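Long-range contacts in dextranase (Pseudarthrobacter oxydans, PDB 6NZS), which catalyses the endohydrolysis of (1->6)-alpha-D-glucosidic linkages in dextran as a glycosyl hydrolase of family 49: residues Q153-N159 against R176-P182; V361-Y365 against F384-D388; T403-E409 against T432-M438. All blocks are in the same frame, centred on the assembly; numbering follows the deposited sequence.

Interaction 1 (Q153-N159 against R176-P182); sequences QLYTAYN and RAIHTEP
Two extended strands, 154-159 and 176-182, run antiparallel side by side, their axes 4.4 Å apart at the closest and 137° between their directions, so the ribbon is strongly twisted. Begin at R176, a hydrogen-bonded partner of N159: N159 N gives to R176 O at 2.8 Å and R176 N to N159 O at 3.0 Å. The guanidinium leads away to D514. A177 sits opposite Y158 as a non-hydrogen-bonded pair, CA to CA 4.4 Å, with A177 CB 4.0 Å from Y158 CE2. At I178 the psi angle drops to -49° and the register slips by one. I178 N donates to A157 O at 2.8 Å, H179 N reaches the same A157 O only weakly at 3.4 Å, and A157 N gives to H179 O at 2.8 Å. The H179 ring, chi1 t, goes to H435. T180 faces T156, CA to CA 4.2 Å; both side chains are m rotamers, which brings T180 OG1 to 2.7 Å from T156 OG1 in a hydrogen bond. E181 pairs with Y155 through Y155 N to E181 O at 2.9 Å and E181 N to Y155 O at 3.0 Å. With chi1 p on both, Y155 OH also donates to E181 OE2 at 2.7 Å, an oxygen that R437 bridges as well. P182 closes the ladder beside L154, its CD 3.8 Å from L154 CD2. I178 and H179 set against A157 make a classic beta bulge, here in an antiparallel pair of the N-terminal Ig-like domain of family 49.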
loop_
_atom_site.group_PDB
_atom_site.type_symbol
_atom_site.label_atom_id
_atom_site.label_comp_id
_atom_site.label_asym_id
_atom_site.label_seq_id
_atom_site.Cartn_x
_atom_site.Cartn_y
_atom_site.Cartn_z
ATOM N N GLN A 153 -18.286 -4.820 -13.369
ATOM C CA GLN A 153 -17.738 -5.240 -12.085
ATOM C C GLN A 153 -17.851 -4.171 -11.004
ATOM O O GLN A 153 -17.610 -4.474 -9.829
ATOM C CB GLN A 153 -16.281 -5.683 -12.271
ATOM C CG GLN A 153 -16.168 -7.101 -12.802
ATOM C CD GLN A 153 -16.610 -8.106 -11.768
ATOM O OE1 GLN A 153 -16.162 -8.061 -10.625
ATOM N NE2 GLN A 153 -17.520 -8.992 -12.144
ATOM N N LEU A 154 -18.214 -2.945 -11.357
ATOM C CA LEU A 154 -18.279 -1.876 -10.372
ATOM C C LEU A 154 -19.412 -2.108 -9.387
ATOM O O LEU A 154 -20.500 -2.558 -9.756
ATOM C CB LEU A 154 -18.491 -0.526 -11.061
ATOM C CG LEU A 154 -17.378 -0.061 -12.003
ATOM C CD1 LEU A 154 -17.716 1.294 -12.603
ATOM C CD2 LEU A 154 -16.049 -0.019 -11.251
ATOM N N TYR A 155 -19.157 -1.760 -8.133
ATOM C CA TYR A 155 -20.187 -1.670 -7.110
ATOM C C TYR A 155 -19.901 -0.412 -6.297
ATOM O O TYR A 155 -18.798 0.147 -6.340
ATOM C CB TYR A 155 -20.199 -2.913 -6.193
ATOM C CG TYR A 155 -19.164 -2.769 -5.106
ATOM C CD1 TYR A 155 -17.814 -2.926 -5.397
ATOM C CD2 TYR A 155 -19.519 -2.386 -3.812
ATOM C CE1 TYR A 155 -16.849 -2.731 -4.441
ATOM C CE2 TYR A 155 -18.560 -2.183 -2.849
ATOM C CZ TYR A 155 -17.221 -2.358 -3.166
ATOM O OH TYR A 155 -16.256 -2.151 -2.212
ATOM N N THR A 156 -20.888 0.025 -5.525
ATOM C CA THR A 156 -20.717 1.165 -4.636
ATOM C C THR A 156 -20.803 0.695 -3.194
ATOM O O THR A 156 -21.748 -0.016 -2.819
ATOM C CB THR A 156 -21.762 2.250 -4.920
ATOM O OG1 THR A 156 -21.589 2.723 -6.269
ATOM C CG2 THR A 156 -21.628 3.420 -3.936
ATOM N N ALA A 157 -19.807 1.073 -2.396
ATOM C CA ALA A 157 -19.867 0.876 -0.954
ATOM C C ALA A 157 -20.617 2.043 -0.325
ATOM O O ALA A 157 -20.366 3.206 -0.668
ATOM C CB ALA A 157 -18.456 0.801 -0.378
ATOM N N TYR A 158 -21.541 1.727 0.584
ATOM C CA TYR A 158 -22.334 2.720 1.300
ATOM C C TYR A 158 -22.095 2.620 2.799
ATOM O O TYR A 158 -21.780 1.552 3.321
ATOM C CB TYR A 158 -23.833 2.486 1.067
ATOM C CG TYR A 158 -24.249 2.675 -0.364
ATOM C CD1 TYR A 158 -24.176 1.622 -1.269
ATOM C CD2 TYR A 158 -24.716 3.900 -0.814
ATOM C CE1 TYR A 158 -24.558 1.787 -2.592
ATOM C CE2 TYR A 158 -25.099 4.072 -2.138
ATOM C CZ TYR A 158 -25.006 3.018 -3.020
ATOM O OH TYR A 158 -25.394 3.185 -4.339
ATOM N N ASN A 159 -22.272 3.739 3.492
ATOM C CA ASN A 159 -22.265 3.754 4.947
ATOM C C ASN A 159 -23.720 3.748 5.392
ATOM O O ASN A 159 -24.499 4.612 4.977
ATOM C CB ASN A 159 -21.524 4.983 5.488
ATOM C CG ASN A 159 -21.360 4.950 7.006
ATOM O OD1 ASN A 159 -22.152 4.323 7.710
ATOM N ND2 ASN A 159 -20.342 5.626 7.511
ATOM N N ARG A 176 -25.487 6.256 2.617
ATOM C CA ARG A 176 -24.620 7.294 2.064
ATOM C C ARG A 176 -23.521 6.655 1.224
ATOM O O ARG A 176 -22.782 5.802 1.717
ATOM C CB ARG A 176 -23.965 8.110 3.183
ATOM C CG ARG A 176 -24.939 8.661 4.193
ATOM C CD ARG A 176 -25.914 9.661 3.590
ATOM N NE ARG A 176 -26.686 10.253 4.679
ATOM C CZ ARG A 176 -26.253 11.264 5.428
ATOM N NH1 ARG A 176 -25.076 11.837 5.185
ATOM N NH2 ARG A 176 -27.007 11.719 6.424
ATOM N N ALA A 177 -23.383 7.099 -0.024
ATOM C CA ALA A 177 -22.336 6.564 -0.894
ATOM C C ALA A 177 -20.955 6.917 -0.355
ATOM O O ALA A 177 -20.698 8.061 0.037
ATOM C CB ALA A 177 -22.497 7.111 -2.312
ATOM N N ILE A 178 -20.070 5.927 -0.329
ATOM C CA ILE A 178 -18.694 6.096 0.125
ATOM C C ILE A 178 -17.707 6.051 -1.042
ATOM O O ILE A 178 -16.843 6.925 -1.167
ATOM C CB ILE A 178 -18.341 5.056 1.215
ATOM C CG1 ILE A 178 -19.165 5.313 2.490
ATOM C CG2 ILE A 178 -16.843 5.042 1.512
ATOM C CD1 ILE A 178 -19.018 6.723 3.082
ATOM N N HIS A 179 -17.824 5.048 -1.913
ATOM C CA HIS A 179 -16.875 4.928 -3.011
ATOM C C HIS A 179 -17.358 3.866 -3.987
ATOM O O HIS A 179 -18.006 2.898 -3.585
ATOM C CB HIS A 179 -15.482 4.551 -2.487
ATOM C CG HIS A 179 -14.391 4.799 -3.479
ATOM N ND1 HIS A 179 -13.834 6.047 -3.671
ATOM C CD2 HIS A 179 -13.777 3.971 -4.355
ATOM C CE1 HIS A 179 -12.916 5.972 -4.623
ATOM N NE2 HIS A 179 -12.861 4.725 -5.053
ATOM N N THR A 180 -17.024 4.049 -5.264
ATOM C CA THR A 180 -17.362 3.107 -6.326
ATOM C C THR A 180 -16.082 2.503 -6.894
ATOM O O THR A 180 -15.146 3.233 -7.238
ATOM C CB THR A 180 -18.151 3.825 -7.421
ATOM O OG1 THR A 180 -19.401 4.264 -6.876
ATOM C CG2 THR A 180 -18.425 2.894 -8.598
ATOM N N GLU A 181 -16.026 1.178 -6.978
ATOM C CA GLU A 181 -14.803 0.505 -7.402
ATOM C C GLU A 181 -15.169 -0.895 -7.886
ATOM O O GLU A 181 -16.295 -1.369 -7.651
ATOM C CB GLU A 181 -13.791 0.426 -6.249
ATOM C CG GLU A 181 -14.263 -0.549 -5.165
ATOM C CD GLU A 181 -13.436 -0.559 -3.890
ATOM O OE1 GLU A 181 -12.391 0.112 -3.824
ATOM O OE2 GLU A 181 -13.846 -1.251 -2.936
ATOM N N PRO A 182 -14.250 -1.584 -8.572
ATOM C CA PRO A 182 -14.516 -2.986 -8.936
ATOM C C PRO A 182 -14.684 -3.847 -7.691
ATOM O O PRO A 182 -13.906 -3.752 -6.740
ATOM C CB PRO A 182 -13.258 -3.391 -9.724
ATOM C CG PRO A 182 -12.736 -2.082 -10.269
ATOM C CD PRO A 182 -13.003 -1.082 -9.189
#

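Interaction 2 (V361-Y365 against F384-D388); sequences VGSWY and FNAND
N385, N387 and S363 carry most of this buried contact. Residues 361-365, the end of a strand and the loop after it, travel in nearly the same direction as 385-387, 8° apart end to end, with V361 CA 5.1 Å from N385 CA and S363 CA 5.0 Å from A386 CA. G362 takes a positive phi of 66°, and S363 (-92/70) is the centre of an inverse gamma turn, with a weak W364 N to G362 O bond of 3.1 Å. N385, chi1 t, reaches across so that its OD1 accepts from S363 N at 3.0 Å; its ND2 goes on to W406 O and N408. S363, rotamer m, answers with OG donating to N385 O at 2.7 Å, and its CB rests 3.6 Å from A386 CA. N387, also t, sends ND2 to W364 O at 3.1 Å, while its OD1 takes the backbone N of E409 and N410. Asparagine amides, each bonding on both sides, thus satisfy backbone groups of the loop that follows strand 351-361, where the regular ladder gives way to a turn.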
loop_
_atom_site.group_PDB
_atom_site.type_symbol
_atom_site.label_atom_id
_atom_site.label_comp_id
_atom_site.label_asym_id
_atom_site.label_seq_id
_atom_site.Cartn_x
_atom_site.Cartn_y
_atom_site.Cartn_z
ATOM N N VAL A 361 -0.417 -6.174 -1.758
ATOM C CA VAL A 361 -1.750 -6.509 -2.253
ATOM C C VAL A 361 -2.486 -7.343 -1.212
ATOM O O VAL A 361 -1.877 -7.996 -0.363
ATOM C CB VAL A 361 -1.723 -7.272 -3.602
ATOM C CG1 VAL A 361 -1.045 -6.438 -4.673
ATOM C CG2 VAL A 361 -1.018 -8.615 -3.466
ATOM N N GLY A 362 -3.812 -7.335 -1.299
ATOM C CA GLY A 362 -4.592 -8.191 -0.412
ATOM C C GLY A 362 -4.516 -7.826 1.057
ATOM O O GLY A 362 -4.471 -8.718 1.916
ATOM N N SER A 363 -4.551 -6.535 1.371
ATOM C CA SER A 363 -4.420 -6.062 2.752
ATOM C C SER A 363 -5.805 -5.917 3.392
ATOM O O SER A 363 -6.299 -4.823 3.678
ATOM C CB SER A 363 -3.636 -4.758 2.785
ATOM O OG SER A 363 -2.297 -4.965 2.363
ATOM N N TRP A 364 -6.436 -7.070 3.637
ATOM C CA TRP A 364 -7.829 -7.074 4.077
ATOM C C TRP A 364 -7.993 -6.735 5.555
ATOM O O TRP A 364 -8.944 -6.038 5.923
ATOM C CB TRP A 364 -8.452 -8.436 3.779
ATOM C CG TRP A 364 -8.276 -8.861 2.355
ATOM C CD1 TRP A 364 -7.430 -9.831 1.880
ATOM C CD2 TRP A 364 -8.958 -8.329 1.212
ATOM N NE1 TRP A 364 -7.553 -9.940 0.517
ATOM C CE2 TRP A 364 -8.482 -9.032 0.079
ATOM C CE3 TRP A 364 -9.929 -7.340 1.036
ATOM C CZ2 TRP A 364 -8.942 -8.766 -1.214
ATOM C CZ3 TRP A 364 -10.391 -7.071 -0.251
ATOM C CH2 TRP A 364 -9.894 -7.783 -1.358
ATOM N N TYR A 365 -7.104 -7.243 6.409
ATOM C CA TYR A 365 -7.216 -7.024 7.844
ATOM C C TYR A 365 -6.836 -5.588 8.199
ATOM O O TYR A 365 -6.066 -4.937 7.493
ATOM C CB TYR A 365 -6.237 -7.947 8.579
ATOM C CG TYR A 365 -6.513 -9.430 8.475
ATOM C CD1 TYR A 365 -7.756 -9.961 8.826
ATOM C CD2 TYR A 365 -5.523 -10.304 8.033
ATOM C CE1 TYR A 365 -7.994 -11.323 8.738
ATOM C CE2 TYR A 365 -5.751 -11.668 7.942
ATOM C CZ TYR A 365 -6.992 -12.171 8.291
ATOM O OH TYR A 365 -7.223 -13.532 8.196
ATOM N N PHE A 384 0.596 0.212 -3.308
ATOM C CA PHE A 384 0.203 -0.201 -1.964
ATOM C C PHE A 384 -1.305 -0.335 -1.864
ATOM O O PHE A 384 -2.035 0.640 -2.070
ATOM C CB PHE A 384 0.658 0.810 -0.913
ATOM C CG PHE A 384 2.129 0.773 -0.649
ATOM C CD1 PHE A 384 3.003 1.522 -1.417
ATOM C CD2 PHE A 384 2.638 -0.013 0.372
ATOM C CE1 PHE A 384 4.374 1.479 -1.181
ATOM C CE2 PHE A 384 4.007 -0.064 0.628
ATOM C CZ PHE A 384 4.874 0.687 -0.152
ATOM N N ASN A 385 -1.761 -1.527 -1.512
ATOM C CA ASN A 385 -3.084 -1.721 -0.938
ATOM C C ASN A 385 -2.860 -1.891 0.558
ATOM O O ASN A 385 -1.996 -2.675 0.963
ATOM C CB ASN A 385 -3.695 -2.987 -1.546
ATOM C CG ASN A 385 -5.053 -3.357 -0.970
ATOM O OD1 ASN A 385 -5.287 -4.521 -0.671
ATOM N ND2 ASN A 385 -5.964 -2.402 -0.887
ATOM N N ALA A 386 -3.582 -1.122 1.380
ATOM C CA ALA A 386 -3.396 -1.191 2.828
ATOM C C ALA A 386 -4.691 -0.825 3.544
ATOM O O ALA A 386 -5.456 0.023 3.076
ATOM C CB ALA A 386 -2.249 -0.285 3.316
ATOM N N ASN A 387 -4.929 -1.474 4.692
ATOM C CA ASN A 387 -6.073 -1.197 5.561
ATOM C C ASN A 387 -5.624 -0.612 6.896
ATOM O O ASN A 387 -6.190 -0.901 7.950
ATOM C CB ASN A 387 -6.951 -2.432 5.753
ATOM C CG ASN A 387 -8.362 -2.077 6.201
ATOM O OD1 ASN A 387 -8.778 -0.928 6.116
ATOM N ND2 ASN A 387 -9.103 -3.070 6.680
ATOM N N ASP A 388 -4.595 0.216 6.843
ATOM C CA ASP A 388 -4.112 1.010 7.960
ATOM C C ASP A 388 -3.247 2.111 7.359
ATOM O O ASP A 388 -3.258 2.308 6.142
ATOM C CB ASP A 388 -3.404 0.132 8.997
ATOM C CG ASP A 388 -3.693 0.587 10.414
ATOM O OD1 ASP A 388 -3.282 1.716 10.740
ATOM O OD2 ASP A 388 -4.359 -0.152 11.179
#

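Interaction 3 (T403-E409 against T432-M438)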
loop_
_atom_site.group_PDB
_atom_site.type_symbol
_atom_site.label_atom_id
_atom_site.label_comp_id
_atom_site.label_asym_id
_atom_site.label_seq_id
_atom_site.Cartn_x
_atom_site.Cartn_y
_atom_site.Cartn_z
ATOM N N THR A 403 3.886 6.616 -6.342
ATOM C CA THR A 403 3.192 5.629 -5.517
ATOM C C THR A 403 1.732 5.586 -5.936
ATOM O O THR A 403 1.044 6.613 -5.887
ATOM C CB THR A 403 3.243 6.011 -4.038
ATOM O OG1 THR A 403 4.566 6.429 -3.660
ATOM C CG2 THR A 403 2.849 4.830 -3.166
ATOM N N VAL A 404 1.258 4.403 -6.317
ATOM C CA VAL A 404 -0.153 4.154 -6.597
ATOM C C VAL A 404 -0.732 3.453 -5.376
ATOM O O VAL A 404 -0.144 2.483 -4.882
ATOM C CB VAL A 404 -0.301 3.276 -7.851
ATOM C CG1 VAL A 404 -1.759 2.879 -8.062
ATOM C CG2 VAL A 404 0.243 4.005 -9.088
ATOM N N ILE A 405 -1.864 3.951 -4.869
ATOM C CA ILE A 405 -2.414 3.472 -3.602
ATOM C C ILE A 405 -3.879 3.094 -3.781
ATOM O O ILE A 405 -4.671 3.886 -4.302
ATOM C CB ILE A 405 -2.267 4.522 -2.484
ATOM C CG1 ILE A 405 -0.778 4.829 -2.245
ATOM C CG2 ILE A 405 -2.968 4.036 -1.205
ATOM C CD1 ILE A 405 -0.536 5.980 -1.265
ATOM N N TRP A 406 -4.234 1.879 -3.347
ATOM C CA TRP A 406 -5.621 1.437 -3.218
ATOM C C TRP A 406 -5.875 1.363 -1.717
ATOM O O TRP A 406 -5.478 0.405 -1.050
ATOM C CB TRP A 406 -5.831 0.076 -3.883
ATOM C CG TRP A 406 -7.291 -0.265 -4.104
ATOM C CD1 TRP A 406 -8.325 -0.181 -3.198
ATOM C CD2 TRP A 406 -7.868 -0.733 -5.325
ATOM N NE1 TRP A 406 -9.504 -0.571 -3.798
ATOM C CE2 TRP A 406 -9.248 -0.913 -5.100
ATOM C CE3 TRP A 406 -7.344 -1.024 -6.594
ATOM C CZ2 TRP A 406 -10.117 -1.357 -6.105
ATOM C CZ3 TRP A 406 -8.201 -1.457 -7.579
ATOM C CH2 TRP A 406 -9.572 -1.612 -7.337
ATOM N N LYS A 407 -6.503 2.391 -1.178
ATOM C CA LYS A 407 -6.731 2.462 0.253
ATOM C C LYS A 407 -8.012 1.708 0.592
ATOM O O LYS A 407 -8.976 1.748 -0.172
ATOM C CB LYS A 407 -6.832 3.944 0.643
ATOM C CG LYS A 407 -7.254 4.231 2.070
ATOM C CD LYS A 407 -6.151 3.870 3.043
ATOM C CE LYS A 407 -6.696 3.772 4.449
ATOM N NZ LYS A 407 -5.572 3.589 5.432
ATOM N N ASN A 408 -8.007 0.987 1.722
ATOM C CA ASN A 408 -9.230 0.335 2.180
ATOM C C ASN A 408 -9.967 1.256 3.151
ATOM O O ASN A 408 -10.195 2.423 2.819
ATOM C CB ASN A 408 -8.945 -1.074 2.724
ATOM C CG ASN A 408 -8.626 -2.076 1.610
ATOM O OD1 ASN A 408 -8.491 -1.709 0.442
ATOM N ND2 ASN A 408 -8.556 -3.355 1.969
ATOM N N GLU A 409 -10.330 0.779 4.344
ATOM C CA GLU A 409 -11.260 1.511 5.205
ATOM C C GLU A 409 -10.583 2.298 6.316
ATOM O O GLU A 409 -11.022 3.410 6.649
ATOM C CB GLU A 409 -12.217 0.519 5.875
ATOM C CG GLU A 409 -13.155 -0.173 4.908
ATOM C CD GLU A 409 -12.729 -1.586 4.581
ATOM O OE1 GLU A 409 -11.644 -2.009 5.035
ATOM O OE2 GLU A 409 -13.482 -2.276 3.863
ATOM N N THR A 432 -0.902 8.711 -6.347
ATOM C CA THR A 432 -2.270 8.594 -6.834
ATOM C C THR A 432 -3.009 7.604 -5.951
ATOM O O THR A 432 -2.679 6.412 -5.935
ATOM C CB THR A 432 -2.324 8.156 -8.293
ATOM O OG1 THR A 432 -1.517 9.037 -9.087
ATOM C CG2 THR A 432 -3.740 8.228 -8.816
ATOM N N VAL A 433 -4.017 8.098 -5.235
ATOM C CA VAL A 433 -4.896 7.256 -4.437
ATOM C C VAL A 433 -6.067 6.909 -5.347
ATOM O O VAL A 433 -7.001 7.696 -5.510
ATOM C CB VAL A 433 -5.349 7.974 -3.165
ATOM C CG1 VAL A 433 -6.133 7.036 -2.243
ATOM C CG2 VAL A 433 -4.125 8.558 -2.417
ATOM N N ILE A 434 -5.984 5.741 -5.992
ATOM C CA ILE A 434 -6.944 5.412 -7.040
ATOM C C ILE A 434 -8.300 5.035 -6.463
ATOM O O ILE A 434 -9.323 5.202 -7.136
ATOM C CB ILE A 434 -6.410 4.339 -8.016
ATOM C CG1 ILE A 434 -5.977 3.061 -7.292
ATOM C CG2 ILE A 434 -5.281 4.904 -8.894
ATOM C CD1 ILE A 434 -5.786 1.873 -8.265
ATOM N N HIS A 435 -8.324 4.500 -5.242
ATOM C CA HIS A 435 -9.560 4.160 -4.555
ATOM C C HIS A 435 -9.333 4.321 -3.068
ATOM O O HIS A 435 -8.199 4.274 -2.587
ATOM C CB HIS A 435 -9.969 2.712 -4.837
ATOM C CG HIS A 435 -10.366 2.483 -6.257
ATOM N ND1 HIS A 435 -11.480 3.077 -6.809
ATOM C CD2 HIS A 435 -9.790 1.759 -7.248
ATOM C CE1 HIS A 435 -11.582 2.722 -8.079
ATOM N NE2 HIS A 435 -10.568 1.921 -8.367
ATOM N N ASN A 436 -10.435 4.483 -2.341
ATOM C CA ASN A 436 -10.381 4.478 -0.887
ATOM C C ASN A 436 -11.780 4.198 -0.371
ATOM O O ASN A 436 -12.766 4.538 -1.024
ATOM C CB ASN A 436 -9.873 5.815 -0.329
ATOM C CG ASN A 436 -10.928 6.899 -0.377
ATOM O OD1 ASN A 436 -11.610 7.163 0.621
ATOM N ND2 ASN A 436 -11.094 7.519 -1.542
ATOM N N ARG A 437 -11.856 3.600 0.821
ATOM C CA ARG A 437 -13.134 3.333 1.466
ATOM C C ARG A 437 -13.177 3.971 2.848
ATOM O O ARG A 437 -13.750 3.418 3.789
ATOM C CB ARG A 437 -13.439 1.835 1.531
ATOM C CG ARG A 437 -13.813 1.217 0.175
ATOM C CD ARG A 437 -14.475 -0.159 0.329
ATOM N NE ARG A 437 -13.633 -1.102 1.060
ATOM C CZ ARG A 437 -12.658 -1.827 0.525
ATOM N NH1 ARG A 437 -12.380 -1.740 -0.772
ATOM N NH2 ARG A 437 -11.951 -2.647 1.298
ATOM N N MET A 438 -12.572 5.149 2.985
ATOM C CA MET A 438 -12.571 5.845 4.269
ATOM C C MET A 438 -13.961 6.425 4.514
ATOM O O MET A 438 -14.447 7.255 3.738
ATOM C CB MET A 438 -11.486 6.921 4.284
ATOM C CG MET A 438 -10.074 6.326 4.155
ATOM S SD MET A 438 -8.712 7.503 4.392
ATOM C CE MET A 438 -8.982 8.594 3.004
HETATM O O HOH W 1 1.011 8.000 -8.891
HETATM O O HOH W 2 -10.143 -3.413 -1.516
#
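R437 and E409 form the charged end of the contact: E409 OE2 accepts from R437 NE at 3.0 Å and, more weakly, from R437 NH2 at 3.0 Å, a salt bridge. R437 NH1 turns to E181 in the N-terminal domain, and water 2 joins R437 NH1 (2.9 Å) to N408 OD1 (3.1 Å), whose own further partner is N385. One face of the guanidinium lies against N408 CA. Along the backbone, T432 N gives to T403 O (2.9 Å), I405 N to T432 O (2.8 Å), I434 N to I405 O (2.8 Å) and K407 N to H435 O (2.9 Å); beyond the strands R437 N still finds N408 O at 2.9 Å. In the 432-438 segment an Asx turn follows, M438 N donating to N436 OD1 at 3.3 Å.

This is the parallel ladder of a right-handed beta-helix, the fold of the pectate lyase-like clan to which family 49 belongs: residues 403-407 and 432-435 are equivalent strands of consecutive coils, their axes 4.7 Å apart and 33° askew. Equivalent positions therefore stack, V404 beside T432 and I405 beside V433, with I405 CB 4.4 Å from V433 CG2.

W406 lies on the face of V404 and T432, opposite I405 and V433. H435 CB lies over its five-membered ring, 3.6 Å from the centroid, a CH-pi contact, and the imidazole sits obliquely to the six-membered ring at 4.2 Å between centroids. I434 CD1 packs 3.7 Å from W406 CE3, and I434 CG2 is 4.1 Å from V404 CG1. Further on, K407 CG meets M438 CG at 4.1 Å.

Interactions 2 and 3 lie deep in the solenoid, their centres 10 Å apart, and share a sheet: strands 382-386 and 398-407 are neighbours, bonded through F384 O to W406 N at 2.8 Å. Interaction 1, its centre about 20 Å from the centre of the chain and only partly buried, belongs to the other domain. It meets interaction 3 at the domain interface, where E181 OE2 bridges R437 NH1 at 2.7 Å and H179 NE2 lies 2.8 Å from H435 ND1, probably a hydrogen bond. Interactions 1 and 2 do not touch. Chemistry follows place: antiparallel pairing in 1, parallel pairing plus aromatic and charged side chains in 3, side-chain-to-backbone bonds in 2.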